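Local coordinates for protein beta-ketoacyl synthase (Pseudomonas aeruginosa, PDB 4CW4) that catalyses the condensation of acetyl-CoA with malonyl-ACP to acetoacetyl-ACP, the primer that starts bacterial fatty acid synthesis, at residues G227-Q232 with S478-S483; A285-L290 with N543-V548; N292-I297 with V392-D397; A315-E320 with L363-Q368. All coordinates share one frame; numbering follows the deposited sequence. Where two conformers were deposited one is given.

Contact 1 (G227-Q232 with S478-S483); sequences GSIMSQ and SLATAS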
loop_
_atom_site.group_PDB
_atom_site.type_symbol
_atom_site.label_atom_id
_atom_site.label_comp_id
_atom_site.label_asym_id
_atom_site.label_seq_id
_atom_site.Cartn_x
_atom_site.Cartn_y
_atom_site.Cartn_z
ATOM N N GLY A 227 -7.814 1.420 -0.141
ATOM C CA GLY A 227 -6.606 1.952 0.474
ATOM C C GLY A 227 -6.380 3.418 0.159
ATOM O O GLY A 227 -7.240 4.086 -0.420
ATOM N N SER A 228 -5.227 3.920 0.588
ATOM C CA SER A 228 -4.776 5.292 0.299
ATOM C C SER A 228 -3.311 5.207 -0.111
ATOM O O SER A 228 -2.642 4.211 0.196
ATOM C CB SER A 228 -4.896 6.176 1.543
ATOM O OG SER A 228 -4.075 5.679 2.603
ATOM N N ILE A 229 -2.798 6.215 -0.812
ATOM C CA ILE A 229 -1.356 6.247 -1.060
ATOM C C ILE A 229 -0.543 6.946 0.015
ATOM O O ILE A 229 0.633 6.647 0.159
ATOM C CB ILE A 229 -0.933 6.808 -2.444
ATOM C CG1 ILE A 229 -1.216 8.309 -2.596
ATOM C CG2 ILE A 229 -1.570 5.987 -3.557
ATOM C CD1 ILE A 229 -0.644 8.876 -3.922
ATOM N N MET A 230 -1.139 7.882 0.757
ATOM C CA MET A 230 -0.367 8.626 1.765
ATOM C C MET A 230 -0.242 7.933 3.117
ATOM O O MET A 230 0.634 8.300 3.900
ATOM C CB MET A 230 -0.963 10.015 2.016
ATOM C CG MET A 230 -1.113 10.911 0.793
ATOM S SD MET A 230 0.426 11.272 -0.075
ATOM C CE MET A 230 1.345 12.004 1.246
ATOM N N SER A 231 -1.084 6.923 3.359
ATOM C CA SER A 231 -1.506 6.505 4.706
ATOM C C SER A 231 -2.425 7.614 5.233
ATOM O O SER A 231 -2.541 8.675 4.613
ATOM C CB SER A 231 -0.326 6.273 5.667
ATOM O OG SER A 231 0.635 5.381 5.109
ATOM N N GLN A 232 -3.099 7.379 6.354
ATOM C CA GLN A 232 -3.927 8.414 6.964
ATOM C C GLN A 232 -3.003 9.280 7.811
ATOM O O GLN A 232 -2.508 8.833 8.848
ATOM C CB GLN A 232 -5.068 7.818 7.798
ATOM C CG GLN A 232 -6.190 7.155 6.961
ATOM C CD GLN A 232 -5.739 5.863 6.308
ATOM O OE1 GLN A 232 -5.695 5.754 5.082
ATOM N NE2 GLN A 232 -5.435 4.874 7.120
ATOM N N SER A 478 -7.371 13.562 -6.466
ATOM C CA SER A 478 -7.565 12.874 -5.183
ATOM C C SER A 478 -6.612 11.699 -4.969
ATOM O O SER A 478 -6.847 10.838 -4.122
ATOM C CB SER A 478 -9.013 12.404 -5.044
ATOM O OG SER A 478 -9.316 11.512 -6.102
ATOM N N LEU A 479 -5.509 11.695 -5.704
ATOM C CA LEU A 479 -4.379 10.814 -5.406
ATOM C C LEU A 479 -4.810 9.359 -5.639
ATOM O O LEU A 479 -5.109 9.009 -6.777
ATOM C CB LEU A 479 -3.816 11.078 -4.005
ATOM C CG LEU A 479 -3.361 12.514 -3.708
ATOM C CD1 LEU A 479 -2.640 12.584 -2.376
ATOM C CD2 LEU A 479 -2.486 13.105 -4.822
ATOM N N ALA A 480 -4.857 8.514 -4.601
ATOM C CA ALA A 480 -5.287 7.126 -4.825
ATOM C C ALA A 480 -6.617 7.049 -5.560
ATOM O O ALA A 480 -6.814 6.194 -6.415
ATOM C CB ALA A 480 -5.401 6.325 -3.522
ATOM N N THR A 481 -7.524 7.952 -5.226
ATOM C CA THR A 481 -8.898 7.848 -5.694
ATOM C C THR A 481 -9.086 8.490 -7.066
ATOM O O THR A 481 -10.176 8.451 -7.624
ATOM C CB THR A 481 -9.823 8.511 -4.654
ATOM O OG1 THR A 481 -9.435 8.048 -3.358
ATOM C CG2 THR A 481 -11.290 8.183 -4.885
ATOM N N ALA A 482 -8.018 9.051 -7.620
ATOM C CA ALA A 482 -8.153 9.848 -8.835
ATOM C C ALA A 482 -8.847 9.093 -9.976
ATOM O O ALA A 482 -9.753 9.607 -10.618
ATOM C CB ALA A 482 -6.817 10.348 -9.295
ATOM N N SER A 483 -8.414 7.873 -10.255
ATOM C CA SER A 483 -8.983 7.145 -11.373
ATOM C C SER A 483 -10.350 6.559 -11.066
ATOM O O SER A 483 -11.055 6.190 -11.989
ATOM C CB SER A 483 -8.004 6.114 -11.945
ATOM O OG SER A 483 -7.489 5.237 -10.953
#
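The loop Gly227-Gln232 meets the turn that opens Ser478-Ser483 most closely where the CA atoms of Ser228 and Ala480 lie 5.5 Å apart, and no hydrogen bond links the two backbones directly. Both belong to the buried heart of a thiolase-fold ketosynthase: Leu479 lies two residues after His477, a predicted active-site residue, and its side chain also touches the active-site cysteine, Cys286.

Ile229 carries the packing. Its CG1 takes the crowded position between the backbone N and the carbonyl carbon (chi1 68°), so its two branches part over the turn. Ile229 CD1 rests 3.9 Å from Leu479 CB, the two side chains crossing at about a right angle, while Ile229 CG2 lies 3.8 Å from Ala480 CB. Met230, bent at both chi2 and chi3, comes in obliquely and lays CG 3.9 Å from Leu479 CD1. Glu314 links the two segments: its OE1 accepts from the backbone N of both Ile229 and Ala480. Phe260 of the second subunit packs on Ile229 and Met230. The loop is also braced internally: Ser228 OG donates to Gln232 OE1 over 3.0 Å, approaching from 30° above the carbonyl plane.

Contact 2 (A285-L290 with N543-V548); sequences ACATFL and NNASGV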
loop_
_atom_site.group_PDB
_atom_site.type_symbol
_atom_site.label_atom_id
_atom_site.label_comp_id
_atom_site.label_asym_id
_atom_site.label_seq_id
_atom_site.Cartn_x
_atom_site.Cartn_y
_atom_site.Cartn_z
ATOM N N ALA A 285 0.809 4.876 -6.795
ATOM C CA ALA A 285 0.774 6.328 -6.801
ATOM C C ALA A 285 -0.578 6.837 -7.338
ATOM O O ALA A 285 -1.633 6.347 -6.925
ATOM C CB ALA A 285 1.974 6.892 -7.571
ATOM N N CYS A 286 -0.559 7.798 -8.231
ATOM C CA CYS A 286 -1.804 8.410 -8.591
ATOM C C CYS A 286 -2.626 7.584 -9.632
ATOM O O CYS A 286 -3.704 8.028 -10.056
ATOM C CB CYS A 286 -1.525 9.880 -8.943
ATOM S SG CYS A 286 -1.211 10.934 -7.434
ATOM N N ALA A 287 -2.163 6.355 -9.947
ATOM C CA ALA A 287 -2.927 5.355 -10.715
ATOM C C ALA A 287 -3.521 4.251 -9.852
ATOM O O ALA A 287 -4.052 3.274 -10.352
ATOM C CB ALA A 287 -2.067 4.765 -11.789
ATOM N N THR A 288 -3.455 4.427 -8.538
ATOM C CA THR A 288 -3.814 3.380 -7.588
ATOM C C THR A 288 -5.184 2.724 -7.813
ATOM O O THR A 288 -5.288 1.495 -7.747
ATOM C CB THR A 288 -3.686 3.934 -6.143
ATOM O OG1 THR A 288 -2.304 3.995 -5.784
ATOM C CG2 THR A 288 -4.426 3.093 -5.120
ATOM N N PHE A 289 -6.240 3.494 -8.063
ATOM C CA PHE A 289 -7.529 2.830 -8.175
ATOM C C PHE A 289 -7.537 1.801 -9.298
ATOM O O PHE A 289 -8.117 0.742 -9.144
ATOM C CB PHE A 289 -8.685 3.822 -8.331
ATOM C CG PHE A 289 -9.954 3.168 -8.783
ATOM C CD1 PHE A 289 -10.753 2.484 -7.889
ATOM C CD2 PHE A 289 -10.323 3.203 -10.110
ATOM C CE1 PHE A 289 -11.900 1.881 -8.297
ATOM C CE2 PHE A 289 -11.483 2.584 -10.527
ATOM C CZ PHE A 289 -12.269 1.919 -9.621
ATOM N N LEU A 290 -6.889 2.109 -10.416
ATOM C CA LEU A 290 -6.826 1.164 -11.513
ATOM C C LEU A 290 -6.022 -0.080 -11.129
ATOM O O LEU A 290 -6.309 -1.157 -11.620
ATOM C CB LEU A 290 -6.278 1.825 -12.787
ATOM C CG LEU A 290 -7.194 2.857 -13.468
ATOM C CD1 LEU A 290 -6.553 3.383 -14.750
ATOM C CD2 LEU A 290 -8.542 2.245 -13.778
ATOM N N ASN A 543 4.566 4.740 -12.486
ATOM C CA ASN A 543 3.289 4.065 -12.383
ATOM C C ASN A 543 2.340 4.574 -13.452
ATOM O O ASN A 543 2.096 5.766 -13.538
ATOM C CB ASN A 543 2.727 4.253 -10.964
ATOM C CG ASN A 543 3.452 3.380 -9.949
ATOM O OD1 ASN A 543 3.307 2.155 -9.961
ATOM N ND2 ASN A 543 4.257 3.990 -9.090
ATOM N N ASN A 544 1.846 3.671 -14.291
ATOM C CA ASN A 544 0.925 4.028 -15.370
ATOM C C ASN A 544 -0.139 2.962 -15.471
ATOM O O ASN A 544 0.153 1.777 -15.323
ATOM C CB ASN A 544 1.639 4.102 -16.728
ATOM C CG ASN A 544 2.862 4.999 -16.706
ATOM O OD1 ASN A 544 2.766 6.220 -16.860
ATOM N ND2 ASN A 544 4.027 4.396 -16.516
ATOM N N ALA A 545 -1.368 3.368 -15.768
ATOM C CA ALA A 545 -2.440 2.402 -15.976
ATOM C C ALA A 545 -3.485 2.957 -16.900
ATOM O O ALA A 545 -3.723 4.164 -16.913
ATOM C CB ALA A 545 -3.081 1.983 -14.647
ATOM N N SER A 546 -4.104 2.056 -17.669
ATOM C CA SER A 546 -5.261 2.412 -18.476
ATOM C C SER A 546 -6.316 1.328 -18.350
ATOM O O SER A 546 -6.002 0.134 -18.399
ATOM C CB SER A 546 -4.886 2.592 -19.949
ATOM O OG SER A 546 -3.842 3.526 -20.099
ATOM N N GLY A 547 -7.560 1.746 -18.140
ATOM C CA GLY A 547 -8.675 0.825 -18.012
ATOM C C GLY A 547 -9.688 0.940 -19.132
ATOM O O GLY A 547 -9.870 2.025 -19.704
ATOM N N VAL A 548 -10.378 -0.163 -19.408
ATOM C CA VAL A 548 -11.412 -0.219 -20.439
ATOM C C VAL A 548 -12.773 -0.436 -19.787
ATOM O O VAL A 548 -12.986 -1.419 -19.072
ATOM C CB VAL A 548 -11.132 -1.365 -21.440
ATOM C CG1 VAL A 548 -12.188 -1.380 -22.538
ATOM C CG2 VAL A 548 -9.752 -1.214 -22.043
#
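Leu290 makes the tight end of this all-buried contact. Its side chain leaves the helix toward strand 543-548, with CG anti to the carbonyl carbon (chi1 -70°). There Leu290 CB lies 3.7 Å from Ala545 CB, and Leu290 CD1 reaches over the strand backbone to within 3.6 Å of Ala545 O. The same methyl passes 3.9 Å from the N of Gly547. The bareness of that glycine matters for the other methyl, Leu290 CD2, which lies over the side-chain-free face of its CA. One turn earlier, Ala287 CB meets Ala545 CB at 4.1 Å, small methyl against small methyl, where the CA atoms of the two residues are 6.1 Å apart.

Leu290 belongs to the first turn of helix 288-301 and Ala287 is its N-cap; this is the buried helix of the thiolase fold, with the active-site Cys286 just before it. The helix end probably stabilises a thiolate at Cys286. Ala285 O takes two donors from Thr288: the backbone N at 3.1 Å and OG1 at 2.7 Å, the latter in the carbonyl plane on a lone pair.

Packing is looser at the other end. Ala285 CB faces the amide of Asn543 across 4.0 Å to ND2, with no hydrogen bond between the segments. That ND2 is engaged by Phe540 O and by Asp266 OD1 of the second subunit, bonds that fix the amide between its own chain and the dimer partner.

Contact 3 (N292-I297 with V392-D397); sequences NLQKGI and VFINAD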
loop_
_atom_site.group_PDB
_atom_site.type_symbol
_atom_site.label_atom_id
_atom_site.label_comp_id
_atom_site.label_asym_id
_atom_site.label_seq_id
_atom_site.Cartn_x
_atom_site.Cartn_y
_atom_site.Cartn_z
ATOM N N ASN A 292 -6.054 -1.425 -8.081
ATOM C CA ASN A 292 -7.053 -2.192 -7.348
ATOM C C ASN A 292 -8.062 -2.809 -8.331
ATOM O O ASN A 292 -8.511 -3.943 -8.160
ATOM C CB ASN A 292 -7.792 -1.297 -6.338
ATOM C CG ASN A 292 -7.021 -1.083 -5.052
ATOM O OD1 ASN A 292 -6.228 -1.927 -4.625
ATOM N ND2 ASN A 292 -7.286 0.043 -4.410
ATOM N N LEU A 293 -8.424 -2.065 -9.365
ATOM C CA LEU A 293 -9.424 -2.536 -10.325
ATOM C C LEU A 293 -8.864 -3.715 -11.138
ATOM O O LEU A 293 -9.596 -4.648 -11.443
ATOM C CB LEU A 293 -9.895 -1.403 -11.240
ATOM C CG LEU A 293 -11.056 -1.697 -12.193
ATOM C CD1 LEU A 293 -12.290 -2.064 -11.414
ATOM C CD2 LEU A 293 -11.346 -0.495 -13.087
ATOM N N GLN A 294 -7.567 -3.700 -11.440
ATOM C CA GLN A 294 -6.967 -4.818 -12.147
ATOM C C GLN A 294 -7.118 -6.102 -11.325
ATOM O O GLN A 294 -7.472 -7.180 -11.852
ATOM C CB GLN A 294 -5.496 -4.563 -12.458
ATOM C CG GLN A 294 -4.913 -5.630 -13.395
ATOM C CD GLN A 294 -3.422 -5.482 -13.595
ATOM O OE1 GLN A 294 -2.646 -5.693 -12.658
ATOM N NE2 GLN A 294 -3.008 -5.094 -14.805
ATOM N N LYS A 295 -6.817 -6.001 -10.034
ATOM C CA LYS A 295 -7.004 -7.129 -9.144
ATOM C C LYS A 295 -8.472 -7.572 -9.117
ATOM O O LYS A 295 -8.768 -8.774 -9.165
ATOM C CB LYS A 295 -6.488 -6.763 -7.752
ATOM C CG LYS A 295 -6.596 -7.852 -6.701
ATOM C CD LYS A 295 -5.484 -8.864 -6.805
ATOM C CE LYS A 295 -5.760 -10.017 -5.852
ATOM N NZ LYS A 295 -4.695 -11.039 -5.869
ATOM N N GLY A 296 -9.391 -6.618 -9.073
ATOM C CA GLY A 296 -10.803 -6.956 -9.059
ATOM C C GLY A 296 -11.249 -7.709 -10.288
ATOM O O GLY A 296 -11.999 -8.676 -10.178
ATOM N N ILE A 297 -10.806 -7.259 -11.458
ATOM C CA ILE A 297 -11.155 -7.913 -12.707
ATOM C C ILE A 297 -10.567 -9.309 -12.704
ATOM O O ILE A 297 -11.223 -10.285 -13.071
ATOM C CB ILE A 297 -10.586 -7.132 -13.918
ATOM C CG1 ILE A 297 -11.302 -5.794 -14.081
ATOM C CG2 ILE A 297 -10.665 -7.965 -15.209
ATOM C CD1 ILE A 297 -10.501 -4.858 -14.986
ATOM N N VAL A 392 -7.526 -3.835 -17.311
ATOM C CA VAL A 392 -6.643 -2.758 -16.916
ATOM C C VAL A 392 -5.233 -3.198 -17.233
ATOM O O VAL A 392 -4.818 -4.305 -16.872
ATOM C CB VAL A 392 -6.741 -2.456 -15.400
ATOM C CG1 VAL A 392 -5.632 -1.483 -14.947
ATOM C CG2 VAL A 392 -8.127 -1.893 -15.052
ATOM N N PHE A 393 -4.503 -2.328 -17.905
ATOM C CA PHE A 393 -3.101 -2.570 -18.210
ATOM C C PHE A 393 -2.217 -1.602 -17.455
ATOM O O PHE A 393 -2.495 -0.403 -17.371
ATOM C CB PHE A 393 -2.876 -2.483 -19.710
ATOM C CG PHE A 393 -3.633 -3.538 -20.470
ATOM C CD1 PHE A 393 -3.265 -4.872 -20.392
ATOM C CD2 PHE A 393 -4.740 -3.202 -21.217
ATOM C CE1 PHE A 393 -3.999 -5.840 -21.059
ATOM C CE2 PHE A 393 -5.467 -4.165 -21.886
ATOM C CZ PHE A 393 -5.087 -5.483 -21.819
ATOM N N ILE A 394 -1.149 -2.158 -16.893
ATOM C CA ILE A 394 -0.222 -1.444 -16.050
ATOM C C ILE A 394 1.191 -1.689 -16.568
ATOM O O ILE A 394 1.590 -2.833 -16.775
ATOM C CB ILE A 394 -0.314 -1.965 -14.599
ATOM C CG1 ILE A 394 -1.677 -1.590 -13.989
ATOM C CG2 ILE A 394 0.833 -1.430 -13.751
ATOM C CD1 ILE A 394 -1.997 -2.279 -12.648
ATOM N N ASN A 395 1.943 -0.621 -16.770
ATOM C CA ASN A 395 3.316 -0.704 -17.264
ATOM C C ASN A 395 4.157 0.390 -16.629
ATOM O O ASN A 395 3.749 1.557 -16.591
ATOM C CB ASN A 395 3.365 -0.536 -18.787
ATOM C CG ASN A 395 2.711 -1.691 -19.513
ATOM O OD1 ASN A 395 1.500 -1.654 -19.804
ATOM N ND2 ASN A 395 3.494 -2.735 -19.793
ATOM N N ALA A 396 5.343 0.014 -16.159
ATOM C CA ALA A 396 6.297 0.954 -15.584
ATOM C C ALA A 396 7.088 1.636 -16.712
ATOM O O ALA A 396 6.794 1.444 -17.896
ATOM C CB ALA A 396 7.219 0.242 -14.591
ATOM N N ASP A 397 8.079 2.437 -16.347
ATOM C CA ASP A 397 8.719 3.355 -17.281
ATOM C C ASP A 397 10.103 2.899 -17.745
ATOM O O ASP A 397 10.727 3.578 -18.539
ATOM C CB ASP A 397 8.892 4.721 -16.609
ATOM C CG ASP A 397 7.612 5.523 -16.536
ATOM O OD1 ASP A 397 6.632 5.236 -17.269
ATOM O OD2 ASP A 397 7.601 6.487 -15.729
HETATM O O HOH W 1 -0.674 -5.009 -16.694
#
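Gln294 lies obliquely across Val392 and Ile394, stretched out from helix 292-297 over strand 392-394, whose axis passes 8.2 Å from that of the helix. With CG anti to the backbone N (chi1 -171°) and an extended chain beyond it, the stem packs first, Gln294 CB lying 3.8 Å from Val392 CB. The amide at its end then adds a nearly straight bond from Gln294 NE2 to Val392 O, 2.9 Å long with an N-H...O angle of 169°; the donor stands 45° above the carbonyl plane. The same nitrogen gives a second bond, 3.0 Å, to a water that also accepts from Ile394 N, so the amide holds the strand once directly and once through a water. Ile394 sets its CD1 against the flat face of that amide, 3.5 Å from Gln294 OE1, and the oxygen itself is bonded to Lys295 NZ of the second subunit.

Beside this polar arm, Val392 CG2 fits between two helix side chains: Ile297 CD1 at 3.8 Å, meeting it obliquely, and Leu293 CD2 at 4.0 Å, crossing at about a right angle. Such packing of a buried helix on a β-sheet near the dimer interface belongs to the layered α/β architecture of the thiolase fold.

Contact 4 (A315-E320 with L363-Q368); sequences APILPE and LAESSQ
Three sets of torsions bring the groups together. Ile317 sits at the centre of an inverse gamma turn (phi -82°, psi 82°), closed by a weak bond from Leu318 N to Pro316 O. Leu363 has CG anti to the backbone N, which sends its two methyls toward Pro316. Glu365 puts CG in the crowded place between N and the carbonyl carbon (chi1 61°) and runs extended from there.

Pro316 is the centre of the packing. Its ring and Leu363 slide past each other in opposite directions, with Pro316 CG 3.6 Å from Leu363 CD1, while Leu363 CD2 presses to 3.1 Å from Pro316 O. On the next residue, Ala364 O lies only 3.2 Å from Pro316 CG; this buried carbonyl oxygen has no hydrogen-bonding partner in the model and meets ring carbons instead.

The side chains of Ile317 and Glu365 cross at about a right angle, with Ile317 CD1 3.9 Å from Glu365 CG. One water joins the two segments, accepting from Ile317 N at 2.9 Å and donating to Glu365 OE1 at 2.8 Å. The carboxylate has further partners, a salt bridge to Arg190 and hydrogen bonds to Tyr98 and Leu173 N, consistent with a charged state.

This part of the thiolase-fold core adjoins the active site, the side chains of Leu363 and Cys286 being about 7 Å apart. The contact lies where strand 307-314 ends and helix 319-327 begins, against the start of strand 366-374, its antiparallel neighbour, with helix 190-204 packing on Ala315 and Glu365 and Leu479 touching Pro316 and Leu363.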
loop_
_atom_site.group_PDB
_atom_site.type_symbol
_atom_site.label_atom_id
_atom_site.label_comp_id
_atom_site.label_asym_id
_atom_site.label_seq_id
_atom_site.Cartn_x
_atom_site.Cartn_y
_atom_site.Cartn_z
ATOM N N ALA A 315 -7.761 11.489 1.967
ATOM C CA ALA A 315 -8.083 12.759 2.587
ATOM C C ALA A 315 -6.759 13.461 2.908
ATOM O O ALA A 315 -6.285 13.454 4.038
ATOM C CB ALA A 315 -8.919 12.546 3.864
ATOM N N PRO A 316 -6.134 14.054 1.883
ATOM C CA PRO A 316 -4.782 14.586 2.004
ATOM C C PRO A 316 -4.718 16.099 2.175
ATOM O O PRO A 316 -3.624 16.644 2.038
ATOM C CB PRO A 316 -4.193 14.215 0.661
ATOM C CG PRO A 316 -5.353 14.473 -0.283
ATOM C CD PRO A 316 -6.602 14.093 0.486
ATOM N N ILE A 317 -5.831 16.764 2.481
ATOM C CA ILE A 317 -5.825 18.211 2.606
ATOM C C ILE A 317 -5.316 18.568 4.012
ATOM O O ILE A 317 -6.090 18.827 4.930
ATOM C CB ILE A 317 -7.181 18.851 2.297
ATOM C CG1 ILE A 317 -7.715 18.364 0.936
ATOM C CG2 ILE A 317 -7.032 20.357 2.305
ATOM C CD1 ILE A 317 -9.143 18.786 0.652
ATOM N N LEU A 318 -3.984 18.556 4.134
ATOM C CA LEU A 318 -3.261 18.718 5.394
ATOM C C LEU A 318 -2.038 19.545 5.058
ATOM O O LEU A 318 -1.504 19.406 3.958
ATOM C CB LEU A 318 -2.824 17.358 5.953
ATOM C CG LEU A 318 -3.937 16.361 6.293
ATOM C CD1 LEU A 318 -3.387 14.953 6.528
ATOM C CD2 LEU A 318 -4.701 16.850 7.504
ATOM N N PRO A 319 -1.582 20.401 5.992
ATOM C CA PRO A 319 -0.448 21.273 5.655
ATOM C C PRO A 319 0.794 20.505 5.186
ATOM O O PRO A 319 1.487 20.957 4.292
ATOM C CB PRO A 319 -0.151 21.997 6.970
ATOM C CG PRO A 319 -1.433 21.961 7.731
ATOM C CD PRO A 319 -2.124 20.683 7.333
ATOM N N GLU A 320 1.079 19.362 5.792
ATOM C CA GLU A 320 2.297 18.619 5.470
ATOM C C GLU A 320 2.244 18.057 4.047
ATOM O O GLU A 320 3.251 18.084 3.319
ATOM C CB GLU A 320 2.499 17.488 6.475
ATOM C CG GLU A 320 2.741 17.934 7.930
ATOM C CD GLU A 320 1.464 18.283 8.687
ATOM O OE1 GLU A 320 0.333 18.150 8.128
ATOM O OE2 GLU A 320 1.600 18.677 9.865
ATOM N N LEU A 363 -4.559 19.433 -5.120
ATOM C CA LEU A 363 -4.807 18.339 -4.207
ATOM C C LEU A 363 -6.291 18.279 -3.836
ATOM O O LEU A 363 -6.924 19.310 -3.639
ATOM C CB LEU A 363 -3.957 18.569 -2.965
ATOM C CG LEU A 363 -3.848 17.457 -1.951
ATOM C CD1 LEU A 363 -3.166 16.256 -2.556
ATOM C CD2 LEU A 363 -3.077 17.963 -0.758
ATOM N N ALA A 364 -6.838 17.070 -3.722
ATOM C CA ALA A 364 -8.245 16.874 -3.427
ATOM C C ALA A 364 -8.467 15.651 -2.546
ATOM O O ALA A 364 -7.632 14.748 -2.479
ATOM C CB ALA A 364 -9.030 16.720 -4.702
ATOM N N GLU A 365 -9.630 15.625 -1.910
ATOM C CA GLU A 365 -10.078 14.458 -1.152
ATOM C C GLU A 365 -11.255 13.786 -1.852
ATOM O O GLU A 365 -12.143 14.441 -2.396
ATOM C CB GLU A 365 -10.502 14.875 0.256
ATOM C CG GLU A 365 -11.658 15.864 0.318
ATOM C CD GLU A 365 -11.981 16.370 1.718
ATOM O OE1 GLU A 365 -11.268 16.030 2.699
ATOM O OE2 GLU A 365 -12.950 17.138 1.835
ATOM N N SER A 366 -11.272 12.460 -1.811
ATOM C CA SER A 366 -12.346 11.685 -2.423
ATOM C C SER A 366 -12.335 10.285 -1.893
ATOM O O SER A 366 -11.268 9.715 -1.652
ATOM C CB SER A 366 -12.156 11.601 -3.930
ATOM O OG SER A 366 -13.255 10.926 -4.543
ATOM N N SER A 367 -13.520 9.718 -1.716
ATOM C CA SER A 367 -13.641 8.279 -1.512
ATOM C C SER A 367 -14.726 7.792 -2.438
ATOM O O SER A 367 -15.822 8.344 -2.468
ATOM C CB SER A 367 -13.968 7.895 -0.069
ATOM O OG SER A 367 -14.007 6.478 0.053
ATOM N N GLN A 368 -14.421 6.734 -3.182
ATOM C CA GLN A 368 -15.284 6.214 -4.239
ATOM C C GLN A 368 -15.192 4.702 -4.243
ATOM O O GLN A 368 -14.104 4.168 -4.073
ATOM C CB GLN A 368 -14.801 6.710 -5.602
ATOM C CG GLN A 368 -14.759 8.208 -5.802
ATOM C CD GLN A 368 -16.099 8.792 -6.147
ATOM O OE1 GLN A 368 -17.131 8.361 -5.634
ATOM N NE2 GLN A 368 -16.096 9.791 -7.017
HETATM O O HOH W 2 -8.521 15.889 3.224
#

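Read from the N terminus, the chain enters contact 1 after strand 222-225, then contact 2 and contact 3 in turn along the start and middle of helix 288-301, and contact 4 after strand 307-314. Contact 4 closes first, at 363-368, and is nested inside contact 3, which closes at 392-397; both sit within the loops of contacts 1 and 2. Contact 1 closes next, at 478-483, and contact 2 last, at 543-548, so these two cross. Contacts 2 and 3 bind one helix to neighbouring antiparallel strands, 543-550 and 387-394, and contact 1 touches contacts 2 and 4, joining them around the active-site region.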